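Local coordinates for BH1408 protein (Bacillus halodurans, PDB 4E0A) that is probably a GNAT-type N-acetyltransferase that moves an acetyl group onto an amine of an unidentified acceptor, at residues 4-9 with 47-52; 55-60 with 111-116; 68-73 with 107-112; 72-77 with 120-125. The protein carries 1 engineered substitution. One frame throughout, in Å; residues are numbered along the deposited sequence. Where two conformers were deposited one is given.

Overall arrangement
From the N terminus, the chain leaves strand 2-5, passes through two helices, and closes its first loop at contact 1, where the end of that strand and the residues beyond it meet the C-terminal turn of helix 42-50. Contacts 2 and 3 come later in the chain. Both bring a strand against helix 105-119, their helical segments overlapping at 111-112, so that the shorter loop of 68-73 lies within the longer one of 55-60. Contact 4 starts on the same strand as contact 3 but reaches past the helix to 120-125, and therefore crosses contact 2. Together they tie both layers of helices to one mixed sheet.

Contact 1: 4-9 with 47-52; sequences REATVQ and AAVQGE
The carbonyl oxygen of V49 accepts a hydrogen bond from a water, whose oxygen lies 3.0 Å from V49 O; the same water also donates, weakly, to OE1 of E5. No direct hydrogen bond joins the two segments, so this water is the polar link between them. The rest is packing around A6. V49 has CG1 anti to its backbone N (chi1 169°), which turns the two methyls to different parts of one residue: CG1 meets the A6 carbonyl at 3.7 Å from A6 O, and CG2 comes to 4.2 Å from A6 CB. Here the first strand of the GNAT fold gives way to the loop that leads into helix 11-28, while helix 42-50 is ending. A6 keeps its backbone pairing with V56 of the neighbouring strand, and F45 also packs on its methyl. Further out, at the surface, V8 CG2 lies 4.0 Å from Q50 NE2; the extended glutamine brings its amide end closer to the loop than its CB would, and OE1 is weakly bonded to Q46. The loop is braced from its other side by R4, whose NH1 donates to E5 O at 3.0 Å with an N-H...O angle of 147°. That oxygen lies close to the guanidinium plane. NH1 also forms a salt bridge with D10, whose OD2 accepts the backbone N-H of T7 as well.

Contact 2: 55-60 with 111-116; sequences TVLVFV and EAIISY
T55 and Y116 meet at a slant, the threonine hydroxyl approaching one side of the phenol, with OG1 3.6 Å from Y116 CE2 and 3.7 Å from Y116 OH. CG of the tyrosine is anti to its backbone N (chi1 180°), which carries the ring off the helix towards the strand and brings the phenol oxygen level with T55. A water completes the approach: its oxygen is 2.8 Å from T55 OG1 and a short 2.5 Å from Y116 OH, so the two hydroxyls are joined through a third oxygen instead of directly. The strand and the helix run nearly antiparallel, at 149°, with their axes 10.5 Å apart, the arrangement of a helix laid over one face of the GNAT sheet. In this family that helix, 105-119, follows the loop that usually receives the pyrophosphate of acetyl-CoA. Two residues along the strand, one methyl of L57 does the work: CD1 sits 4.0 Å from I113 CG1 and 4.1 Å from A112 CB, one branch thus serving two neighbours on the helix. The A112 methyl is directed at the strand, whereas the first bond of I113 runs past the strand and not at it, and its side chain crosses the leucine at a slant. I113 continues inward onto S70, I72 and I91, which makes it a bridge from this strand to the next two. The helix also has an outer side: I114 packs on L154 of the second subunit.

Contact 3: 68-73 with 107-112; sequences AYSVIH and RLIFEA
Apolar packing brings I109 against two residues of strand 68-73 that lie on the same face, A68 and S70. The isoleucine uses a different branch for each. With chi1 at -72°, CG1 stands beside the backbone N and CG2 is anti to it; CG2 rests 3.7 Å from S70 CB, and CG1 lies 4.2 Å from A68 CB. Both strand partners are small, so the helix can come close: the I109 and S70 CA atoms are 7.3 Å apart, and all three touching residues are buried. S70 meets the helix through its CB, while its hydroxyl is used within the sheet. That group, with OG anti to the backbone N (chi1 -176°), is hydrogen-bonded to the carbonyl oxygen of D93 on the neighbouring strand, which accounts for a buried polar atom.

The pairing with strand 86-96 is irregular here. V71 makes backbone hydrogen bonds with both S92 and D93, consistent with the beta bulge that GNAT proteins carry in the strand beside the acetyl-CoA site. H73 NE2 is bonded to S92 OG, next to it.

Among hydrogen bonds of the helix itself, E111 N reaches R107 O at 2.9 Å and A112 N reaches L108 O at 3.1 Å, the usual i to i+4 pattern. Also within the helix, R107 NH1 and E111 OE2 are 4.0 Å apart, a long and weak ion pair between residues one turn apart. On another side F110 packs on L154 of the second subunit.

Contact 4: 72-77 with 120-125; sequences IHLVQT and HQVDAI
L74 and V122 have the nearest CA atoms of the two segments, 8.4 Å apart, and no backbone hydrogen bond links strand 72-77 to the turn at 120-125. That turn is a Schellman motif: Q121, with a positive phi of 49°, is its C-prime residue and ends helix 105-119, after which V122 starts the climb into strand 124-130. This is the second half of a beta-alpha-beta crossover that joins strands 86-96 and 124-130 of the GNAT sheet. The side chain of L74 reaches the turn with both its methyls. Its CG is anti to the backbone N (chi1 -160°) and the branches then diverge: CD1 meets V122 CG1 at 3.8 Å and H120 CB at 4.1 Å, and CD2 meets H120 CD2 at 3.9 Å. The leucine reaches the imidazole obliquely. Y116 adds to the same patch, packing on L74 and lying with its ring at about 30° to that of H120. The imidazole is held through ND1, across the ring from CD2: ND1 is hydrogen-bonded to Y116 O, one turn back along the helix, and the H120 carbonyl oxygen accepts from K87 NZ. Beyond V122 the strand pairs antiparallel with the second subunit, which carries the sheet across the interface, and V122 itself touches L156 of that subunit. Since Y116 O can only accept, ND1 must carry the hydrogen in that bond, which helps set the ring's rotation, with carbon CD2 turned to the leucine methyl.

Contact 1: 4-9 with 47-52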
loop_
_atom_site.group_PDB
_atom_site.type_symbol
_atom_site.label_atom_id
_atom_site.label_comp_id
_atom_site.label_asym_id
_atom_site.label_seq_id
_atom_site.Cartn_x
_atom_site.Cartn_y
_atom_site.Cartn_z
ATOM N N ARG A 4 -6.074 20.312 19.697
ATOM C CA ARG A 4 -5.238 21.406 19.211
ATOM C C ARG A 4 -4.104 20.812 18.399
ATOM O O ARG A 4 -3.866 19.615 18.455
ATOM C CB ARG A 4 -4.662 22.223 20.374
ATOM C CG ARG A 4 -3.891 21.402 21.401
ATOM C CD ARG A 4 -2.975 22.301 22.235
ATOM N NE ARG A 4 -2.271 21.566 23.285
ATOM C CZ ARG A 4 -1.133 20.902 23.108
ATOM N NH1 ARG A 4 -0.567 20.863 21.911
ATOM N NH2 ARG A 4 -0.564 20.261 24.128
ATOM N N GLU A 5 -3.401 21.645 17.646
ATOM C CA GLU A 5 -2.190 21.182 17.001
ATOM C C GLU A 5 -1.125 20.939 18.046
ATOM O O GLU A 5 -1.105 21.580 19.091
ATOM C CB GLU A 5 -1.709 22.169 15.930
ATOM C CG GLU A 5 -2.651 22.253 14.736
ATOM C CD GLU A 5 -1.968 22.768 13.474
ATOM O OE1 GLU A 5 -0.839 23.292 13.564
ATOM O OE2 GLU A 5 -2.567 22.640 12.388
ATOM N N ALA A 6 -0.253 19.980 17.764
ATOM C CA ALA A 6 0.837 19.649 18.661
ATOM C C ALA A 6 1.871 20.768 18.706
ATOM O O ALA A 6 1.947 21.624 17.811
ATOM C CB ALA A 6 1.502 18.346 18.218
ATOM N N THR A 7 2.662 20.769 19.764
ATOM C CA THR A 7 3.891 21.546 19.759
ATOM C C THR A 7 5.050 20.586 19.983
ATOM O O THR A 7 4.849 19.413 20.317
ATOM C CB THR A 7 3.905 22.636 20.845
ATOM O OG1 THR A 7 4.309 22.062 22.093
ATOM C CG2 THR A 7 2.527 23.269 20.994
ATOM N N VAL A 8 6.264 21.087 19.809
ATOM C CA VAL A 8 7.457 20.270 20.003
ATOM C C VAL A 8 7.488 19.660 21.405
ATOM O O VAL A 8 7.864 18.506 21.580
ATOM C CB VAL A 8 8.743 21.074 19.690
ATOM C CG1 VAL A 8 9.968 20.436 20.334
ATOM C CG2 VAL A 8 8.916 21.198 18.175
ATOM N N GLN A 9 7.036 20.425 22.384
ATOM C CA GLN A 9 6.969 19.988 23.780
ATOM C C GLN A 9 6.069 18.752 24.010
ATOM O O GLN A 9 6.120 18.124 25.066
ATOM C CB GLN A 9 6.497 21.164 24.645
ATOM C CG GLN A 9 6.567 20.962 26.153
ATOM C CD GLN A 9 6.012 22.159 26.917
ATOM O OE1 GLN A 9 5.581 23.146 26.317
ATOM N NE2 GLN A 9 6.020 22.075 28.247
ATOM N N ALA A 47 9.665 17.619 12.547
ATOM C CA ALA A 47 9.407 17.898 11.136
ATOM C C ALA A 47 7.928 17.767 10.778
ATOM O O ALA A 47 7.436 18.495 9.918
ATOM C CB ALA A 47 10.247 16.993 10.239
ATOM N N ALA A 48 7.218 16.836 11.418
ATOM C CA ALA A 48 5.816 16.621 11.078
ATOM C C ALA A 48 5.009 17.772 11.625
ATOM O O ALA A 48 4.092 18.266 10.967
ATOM C CB ALA A 48 5.303 15.300 11.628
ATOM N N VAL A 49 5.368 18.201 12.834
ATOM C CA VAL A 49 4.703 19.321 13.486
ATOM C C VAL A 49 4.815 20.617 12.661
ATOM O O VAL A 49 3.839 21.364 12.509
ATOM C CB VAL A 49 5.268 19.533 14.913
ATOM C CG1 VAL A 49 4.772 20.859 15.519
ATOM C CG2 VAL A 49 4.923 18.330 15.830
ATOM N N GLN A 50 5.998 20.859 12.108
ATOM C CA GLN A 50 6.304 22.122 11.446
ATOM C C GLN A 50 6.266 22.034 9.923
ATOM O O GLN A 50 6.446 23.038 9.239
ATOM C CB GLN A 50 7.684 22.606 11.882
ATOM C CG GLN A 50 7.798 22.885 13.371
ATOM C CD GLN A 50 9.231 23.137 13.801
ATOM O OE1 GLN A 50 10.174 22.875 13.052
ATOM N NE2 GLN A 50 9.402 23.646 15.017
ATOM N N GLY A 51 6.038 20.836 9.398
ATOM C CA GLY A 51 6.089 20.603 7.964
ATOM C C GLY A 51 5.074 21.406 7.174
ATOM O O GLY A 51 3.995 21.730 7.673
ATOM N N GLU A 52 5.428 21.729 5.935
ATOM C CA GLU A 52 4.546 22.498 5.064
ATOM C C GLU A 52 3.269 21.734 4.728
ATOM O O GLU A 52 2.189 22.319 4.635
ATOM C CB GLU A 52 5.268 22.880 3.766
ATOM C CG GLU A 52 4.406 23.686 2.798
ATOM C CD GLU A 52 5.016 23.794 1.414
ATOM O OE1 GLU A 52 5.585 24.863 1.106
ATOM O OE2 GLU A 52 4.924 22.815 0.638
HETATM O O HOH W 1 1.001 20.604 13.243
#

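Contact 2: 55-60 with 111-116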
loop_
_atom_site.group_PDB
_atom_site.type_symbol
_atom_site.label_atom_id
_atom_site.label_comp_id
_atom_site.label_asym_id
_atom_site.label_seq_id
_atom_site.Cartn_x
_atom_site.Cartn_y
_atom_site.Cartn_z
ATOM N N THR A 55 0.530 17.857 9.407
ATOM C CA THR A 55 -0.112 18.437 10.576
ATOM C C THR A 55 -0.183 17.391 11.691
ATOM O O THR A 55 -0.505 16.229 11.438
ATOM C CB THR A 55 -1.556 18.879 10.255
ATOM O OG1 THR A 55 -1.549 19.793 9.152
ATOM C CG2 THR A 55 -2.196 19.543 11.471
ATOM N N VAL A 56 0.101 17.803 12.921
ATOM C CA VAL A 56 -0.034 16.891 14.055
ATOM C C VAL A 56 -1.090 17.416 15.007
ATOM O O VAL A 56 -1.035 18.577 15.415
ATOM C CB VAL A 56 1.287 16.710 14.798
ATOM C CG1 VAL A 56 1.128 15.652 15.895
ATOM C CG2 VAL A 56 2.393 16.325 13.807
ATOM N N LEU A 57 -2.067 16.568 15.327
ATOM C CA LEU A 57 -3.192 16.938 16.202
ATOM C C LEU A 57 -3.101 16.154 17.498
ATOM O O LEU A 57 -2.734 14.988 17.472
ATOM C CB LEU A 57 -4.506 16.577 15.521
ATOM C CG LEU A 57 -4.816 17.354 14.246
ATOM C CD1 LEU A 57 -5.931 16.661 13.451
ATOM C CD2 LEU A 57 -5.214 18.776 14.614
ATOM N N VAL A 58 -3.420 16.782 18.630
ATOM C CA VAL A 58 -3.454 16.062 19.904
ATOM C C VAL A 58 -4.754 16.330 20.638
ATOM O O VAL A 58 -5.336 17.406 20.523
ATOM C CB VAL A 58 -2.280 16.438 20.864
ATOM C CG1 VAL A 58 -0.925 16.025 20.284
ATOM C CG2 VAL A 58 -2.305 17.933 21.207
ATOM N N PHE A 59 -5.209 15.321 21.369
ATOM C CA PHE A 59 -6.350 15.444 22.248
ATOM C C PHE A 59 -5.808 15.549 23.671
ATOM O O PHE A 59 -5.035 14.691 24.107
ATOM C CB PHE A 59 -7.252 14.209 22.143
ATOM C CG PHE A 59 -8.421 14.247 23.089
ATOM C CD1 PHE A 59 -8.339 13.648 24.335
ATOM C CD2 PHE A 59 -9.595 14.902 22.738
ATOM C CE1 PHE A 59 -9.408 13.699 25.212
ATOM C CE2 PHE A 59 -10.662 14.947 23.607
ATOM C CZ PHE A 59 -10.567 14.339 24.844
ATOM N N VAL A 60 -6.196 16.599 24.393
ATOM C CA VAL A 60 -5.729 16.794 25.767
ATOM C C VAL A 60 -6.917 16.787 26.708
ATOM O O VAL A 60 -7.853 17.567 26.534
ATOM C CB VAL A 60 -4.982 18.139 25.959
ATOM C CG1 VAL A 60 -4.508 18.261 27.385
ATOM C CG2 VAL A 60 -3.826 18.273 24.985
ATOM N N GLU A 111 -12.876 13.267 13.212
ATOM C CA GLU A 111 -13.703 14.377 12.767
ATOM C C GLU A 111 -12.869 15.618 12.447
ATOM O O GLU A 111 -13.131 16.306 11.461
ATOM C CB GLU A 111 -14.794 14.673 13.796
ATOM C CG GLU A 111 -15.925 13.667 13.709
ATOM C CD GLU A 111 -16.788 13.628 14.946
ATOM O OE1 GLU A 111 -16.395 14.227 15.969
ATOM O OE2 GLU A 111 -17.859 12.988 14.894
ATOM N N ALA A 112 -11.857 15.885 13.268
ATOM C CA ALA A 112 -10.940 16.989 13.007
ATOM C C ALA A 112 -10.214 16.785 11.677
ATOM O O ALA A 112 -10.013 17.727 10.911
ATOM C CB ALA A 112 -9.932 17.112 14.143
ATOM N N ILE A 113 -9.833 15.546 11.397
ATOM C CA ILE A 113 -9.134 15.240 10.149
ATOM C C ILE A 113 -10.056 15.460 8.948
ATOM O O ILE A 113 -9.634 16.021 7.941
ATOM C CB ILE A 113 -8.535 13.827 10.167
ATOM C CG1 ILE A 113 -7.494 13.723 11.299
ATOM C CG2 ILE A 113 -7.887 13.475 8.830
ATOM C CD1 ILE A 113 -6.959 12.336 11.512
ATOM N N ILE A 114 -11.315 15.049 9.071
ATOM C CA ILE A 114 -12.296 15.313 8.019
ATOM C C ILE A 114 -12.394 16.810 7.727
ATOM O O ILE A 114 -12.347 17.227 6.569
ATOM C CB ILE A 114 -13.689 14.765 8.370
ATOM C CG1 ILE A 114 -13.674 13.238 8.401
ATOM C CG2 ILE A 114 -14.734 15.265 7.352
ATOM C CD1 ILE A 114 -14.927 12.612 9.016
ATOM N N SER A 115 -12.500 17.617 8.782
ATOM C CA SER A 115 -12.596 19.065 8.621
ATOM C C SER A 115 -11.390 19.609 7.877
ATOM O O SER A 115 -11.519 20.511 7.048
ATOM C CB SER A 115 -12.729 19.762 9.976
ATOM O OG SER A 115 -14.007 19.530 10.532
ATOM N N TYR A 116 -10.223 19.053 8.172
ATOM C CA TYR A 116 -9.001 19.421 7.484
ATOM C C TYR A 116 -9.102 19.060 6.002
ATOM O O TYR A 116 -8.784 19.876 5.136
ATOM C CB TYR A 116 -7.801 18.706 8.121
ATOM C CG TYR A 116 -6.479 19.024 7.464
ATOM C CD1 TYR A 116 -5.953 18.200 6.474
ATOM C CD2 TYR A 116 -5.751 20.151 7.833
ATOM C CE1 TYR A 116 -4.742 18.487 5.869
ATOM C CE2 TYR A 116 -4.539 20.450 7.229
ATOM C CZ TYR A 116 -4.040 19.614 6.247
ATOM O OH TYR A 116 -2.837 19.908 5.645
HETATM O O HOH W 2 -1.266 18.310 6.759
#

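Contact 3: 68-73 with 107-112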
loop_
_atom_site.group_PDB
_atom_site.type_symbol
_atom_site.label_atom_id
_atom_site.label_comp_id
_atom_site.label_asym_id
_atom_site.label_seq_id
_atom_site.Cartn_x
_atom_site.Cartn_y
_atom_site.Cartn_z
ATOM N N ALA A 68 -4.520 11.217 22.955
ATOM C CA ALA A 68 -4.538 10.724 21.584
ATOM C C ALA A 68 -3.776 11.682 20.686
ATOM O O ALA A 68 -3.640 12.859 21.002
ATOM C CB ALA A 68 -5.974 10.611 21.086
ATOM N N TYR A 69 -3.303 11.190 19.551
ATOM C CA TYR A 69 -2.732 12.100 18.566
ATOM C C TYR A 69 -2.862 11.514 17.183
ATOM O O TYR A 69 -3.124 10.315 17.006
ATOM C CB TYR A 69 -1.254 12.385 18.846
ATOM C CG TYR A 69 -0.330 11.313 18.310
ATOM C CD1 TYR A 69 -0.120 10.140 19.026
ATOM C CD2 TYR A 69 0.325 11.468 17.082
ATOM C CE1 TYR A 69 0.718 9.129 18.544
ATOM C CE2 TYR A 69 1.187 10.445 16.592
ATOM C CZ TYR A 69 1.361 9.284 17.337
ATOM O OH TYR A 69 2.187 8.263 16.888
ATOM N N SER A 70 -2.651 12.364 16.194
ATOM C CA SER A 70 -2.662 11.902 14.818
ATOM C C SER A 70 -1.664 12.709 14.007
ATOM O O SER A 70 -1.420 13.892 14.298
ATOM C CB SER A 70 -4.066 12.031 14.213
ATOM O OG SER A 70 -4.086 11.491 12.898
ATOM N N VAL A 71 -1.055 12.057 13.015
ATOM C CA VAL A 71 -0.211 12.750 12.061
ATOM C C VAL A 71 -0.816 12.565 10.679
ATOM O O VAL A 71 -1.116 11.444 10.286
ATOM C CB VAL A 71 1.210 12.164 12.033
ATOM C CG1 VAL A 71 2.057 12.906 10.992
ATOM C CG2 VAL A 71 1.846 12.246 13.417
ATOM N N ILE A 72 -1.003 13.662 9.950
ATOM C CA ILE A 72 -1.630 13.592 8.636
ATOM C C ILE A 72 -0.777 14.376 7.651
ATOM O O ILE A 72 0.014 15.230 8.052
ATOM C CB ILE A 72 -3.085 14.136 8.645
ATOM C CG1 ILE A 72 -3.098 15.650 8.856
ATOM C CG2 ILE A 72 -3.936 13.436 9.717
ATOM C CD1 ILE A 72 -4.484 16.209 9.084
ATOM N N HIS A 73 -0.927 14.060 6.368
ATOM C CA HIS A 73 -0.127 14.662 5.320
ATOM C C HIS A 73 -1.015 15.005 4.147
ATOM O O HIS A 73 -1.896 14.226 3.780
ATOM C CB HIS A 73 0.940 13.679 4.846
ATOM C CG HIS A 73 1.793 13.128 5.948
ATOM N ND1 HIS A 73 3.044 13.627 6.238
ATOM C CD2 HIS A 73 1.576 12.120 6.828
ATOM C CE1 HIS A 73 3.565 12.945 7.244
ATOM N NE2 HIS A 73 2.693 12.026 7.621
ATOM N N ARG A 107 -12.863 9.088 17.525
ATOM C CA ARG A 107 -13.850 9.720 16.651
ATOM C C ARG A 107 -13.675 11.234 16.599
ATOM O O ARG A 107 -13.753 11.830 15.536
ATOM C CB ARG A 107 -15.272 9.376 17.100
ATOM C CG ARG A 107 -16.345 9.985 16.224
ATOM C CD ARG A 107 -17.738 9.516 16.624
ATOM N NE ARG A 107 -18.121 8.271 15.955
ATOM C CZ ARG A 107 -18.835 8.213 14.831
ATOM N NH1 ARG A 107 -19.239 9.329 14.240
ATOM N NH2 ARG A 107 -19.146 7.039 14.295
ATOM N N LEU A 108 -13.431 11.861 17.744
ATOM C CA LEU A 108 -13.241 13.304 17.754
ATOM C C LEU A 108 -12.011 13.702 16.926
ATOM O O LEU A 108 -12.052 14.676 16.166
ATOM C CB LEU A 108 -13.119 13.831 19.185
ATOM C CG LEU A 108 -14.420 13.902 19.993
ATOM C CD1 LEU A 108 -14.129 14.270 21.427
ATOM C CD2 LEU A 108 -15.376 14.912 19.385
ATOM N N ILE A 109 -10.921 12.962 17.075
ATOM C CA ILE A 109 -9.713 13.238 16.275
ATOM C C ILE A 109 -9.997 13.059 14.783
ATOM O O ILE A 109 -9.621 13.897 13.956
ATOM C CB ILE A 109 -8.534 12.342 16.673
ATOM C CG1 ILE A 109 -7.985 12.765 18.042
ATOM C CG2 ILE A 109 -7.417 12.412 15.611
ATOM C CD1 ILE A 109 -7.238 14.054 17.982
ATOM N N PHE A 110 -10.684 11.976 14.442
ATOM C CA PHE A 110 -11.015 11.703 13.042
ATOM C C PHE A 110 -11.908 12.789 12.439
ATOM O O PHE A 110 -11.732 13.181 11.293
ATOM C CB PHE A 110 -11.703 10.346 12.900
ATOM C CG PHE A 110 -11.715 9.818 11.489
ATOM C CD1 PHE A 110 -10.586 9.188 10.959
ATOM C CD2 PHE A 110 -12.845 9.944 10.696
ATOM C CE1 PHE A 110 -10.579 8.684 9.666
ATOM C CE2 PHE A 110 -12.855 9.443 9.396
ATOM C CZ PHE A 110 -11.724 8.806 8.875
ATOM N N GLU A 111 -12.876 13.267 13.212
ATOM C CA GLU A 111 -13.703 14.377 12.767
ATOM C C GLU A 111 -12.869 15.618 12.447
ATOM O O GLU A 111 -13.131 16.306 11.461
ATOM C CB GLU A 111 -14.794 14.673 13.796
ATOM C CG GLU A 111 -15.925 13.667 13.709
ATOM C CD GLU A 111 -16.788 13.628 14.946
ATOM O OE1 GLU A 111 -16.395 14.227 15.969
ATOM O OE2 GLU A 111 -17.859 12.988 14.894
ATOM N N ALA A 112 -11.857 15.885 13.268
ATOM C CA ALA A 112 -10.940 16.989 13.007
ATOM C C ALA A 112 -10.214 16.785 11.677
ATOM O O ALA A 112 -10.013 17.727 10.911
ATOM C CB ALA A 112 -9.932 17.112 14.143
#

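Contact 4: 72-77 with 120-125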
loop_
_atom_site.group_PDB
_atom_site.type_symbol
_atom_site.label_atom_id
_atom_site.label_comp_id
_atom_site.label_asym_id
_atom_site.label_seq_id
_atom_site.Cartn_x
_atom_site.Cartn_y
_atom_site.Cartn_z
ATOM N N ILE A 72 -1.003 13.662 9.950
ATOM C CA ILE A 72 -1.630 13.592 8.636
ATOM C C ILE A 72 -0.777 14.376 7.651
ATOM O O ILE A 72 0.014 15.230 8.052
ATOM C CB ILE A 72 -3.085 14.136 8.645
ATOM C CG1 ILE A 72 -3.098 15.650 8.856
ATOM C CG2 ILE A 72 -3.936 13.436 9.717
ATOM C CD1 ILE A 72 -4.484 16.209 9.084
ATOM N N HIS A 73 -0.927 14.060 6.368
ATOM C CA HIS A 73 -0.127 14.662 5.320
ATOM C C HIS A 73 -1.015 15.005 4.147
ATOM O O HIS A 73 -1.896 14.226 3.780
ATOM C CB HIS A 73 0.940 13.679 4.846
ATOM C CG HIS A 73 1.793 13.128 5.948
ATOM N ND1 HIS A 73 3.044 13.627 6.238
ATOM C CD2 HIS A 73 1.576 12.120 6.828
ATOM C CE1 HIS A 73 3.565 12.945 7.244
ATOM N NE2 HIS A 73 2.693 12.026 7.621
ATOM N N LEU A 74 -0.788 16.172 3.554
ATOM C CA LEU A 74 -1.491 16.546 2.333
ATOM C C LEU A 74 -0.693 15.984 1.154
ATOM O O LEU A 74 0.468 16.351 0.949
ATOM C CB LEU A 74 -1.587 18.073 2.227
ATOM C CG LEU A 74 -2.665 18.608 1.294
ATOM C CD1 LEU A 74 -4.035 18.119 1.762
ATOM C CD2 LEU A 74 -2.611 20.132 1.249
ATOM N N VAL A 75 -1.309 15.086 0.388
ATOM C CA VAL A 75 -0.610 14.373 -0.681
ATOM C C VAL A 75 -1.246 14.716 -2.021
ATOM O O VAL A 75 -2.463 14.671 -2.159
ATOM C CB VAL A 75 -0.654 12.832 -0.457
ATOM C CG1 VAL A 75 -0.012 12.089 -1.622
ATOM C CG2 VAL A 75 0.009 12.460 0.881
ATOM N N GLN A 76 -0.429 15.085 -3.004
ATOM C CA GLN A 76 -0.958 15.425 -4.326
ATOM C C GLN A 76 -0.196 14.648 -5.376
ATOM O O GLN A 76 1.033 14.676 -5.401
ATOM C CB GLN A 76 -0.864 16.928 -4.600
ATOM C CG GLN A 76 -1.440 17.343 -5.957
ATOM C CD GLN A 76 -2.722 18.150 -5.835
ATOM O OE1 GLN A 76 -3.710 17.873 -6.513
ATOM N NE2 GLN A 76 -2.706 19.160 -4.972
ATOM N N THR A 77 -0.915 13.918 -6.219
ATOM C CA THR A 77 -0.249 13.151 -7.274
ATOM C C THR A 77 -0.575 13.796 -8.613
ATOM O O THR A 77 -1.683 14.302 -8.804
ATOM C CB THR A 77 -0.673 11.664 -7.276
ATOM O OG1 THR A 77 -2.098 11.573 -7.356
ATOM C CG2 THR A 77 -0.205 10.979 -6.018
ATOM N N HIS A 120 -9.247 21.690 2.714
ATOM C CA HIS A 120 -8.274 21.652 1.626
ATOM C C HIS A 120 -8.826 21.024 0.346
ATOM O O HIS A 120 -8.077 20.739 -0.595
ATOM C CB HIS A 120 -6.984 20.970 2.090
ATOM C CG HIS A 120 -6.237 21.770 3.108
ATOM N ND1 HIS A 120 -6.629 21.844 4.427
ATOM C CD2 HIS A 120 -5.158 22.578 2.989
ATOM C CE1 HIS A 120 -5.805 22.641 5.084
ATOM N NE2 HIS A 120 -4.905 23.101 4.235
ATOM N N GLN A 121 -10.142 20.825 0.327
ATOM C CA GLN A 121 -10.853 20.275 -0.825
ATOM C C GLN A 121 -10.225 19.012 -1.410
ATOM O O GLN A 121 -10.093 18.868 -2.632
ATOM C CB GLN A 121 -11.018 21.348 -1.905
ATOM C CG GLN A 121 -11.922 22.480 -1.472
ATOM C CD GLN A 121 -12.307 23.375 -2.622
ATOM O OE1 GLN A 121 -11.466 24.080 -3.184
ATOM N NE2 GLN A 121 -13.585 23.346 -2.993
ATOM N N VAL A 122 -9.846 18.091 -0.531
ATOM C CA VAL A 122 -9.239 16.847 -0.976
ATOM C C VAL A 122 -10.286 15.885 -1.506
ATOM O O VAL A 122 -11.472 15.989 -1.183
ATOM C CB VAL A 122 -8.462 16.170 0.155
ATOM C CG1 VAL A 122 -7.550 17.199 0.817
ATOM C CG2 VAL A 122 -9.438 15.576 1.171
ATOM N N ASP A 123 -9.828 14.947 -2.323
ATOM C CA ASP A 123 -10.688 13.927 -2.891
ATOM C C ASP A 123 -11.062 12.891 -1.852
ATOM O O ASP A 123 -12.145 12.310 -1.905
ATOM C CB ASP A 123 -9.973 13.227 -4.051
ATOM C CG ASP A 123 -9.634 14.174 -5.185
ATOM O OD1 ASP A 123 -10.570 14.722 -5.798
ATOM O OD2 ASP A 123 -8.435 14.348 -5.487
ATOM N N ALA A 124 -10.168 12.640 -0.902
ATOM C CA ALA A 124 -10.407 11.524 -0.001
ATOM C C ALA A 124 -9.442 11.539 1.174
ATOM O O ALA A 124 -8.385 12.176 1.114
ATOM C CB ALA A 124 -10.271 10.195 -0.774
ATOM N N ILE A 125 -9.813 10.838 2.238
ATOM C CA ILE A 125 -8.875 10.540 3.315
ATOM C C ILE A 125 -8.431 9.106 3.093
ATOM O O ILE A 125 -9.259 8.250 2.782
ATOM C CB ILE A 125 -9.543 10.645 4.682
ATOM C CG1 ILE A 125 -10.014 12.087 4.911
ATOM C CG2 ILE A 125 -8.581 10.210 5.787
ATOM C CD1 ILE A 125 -10.846 12.250 6.149
#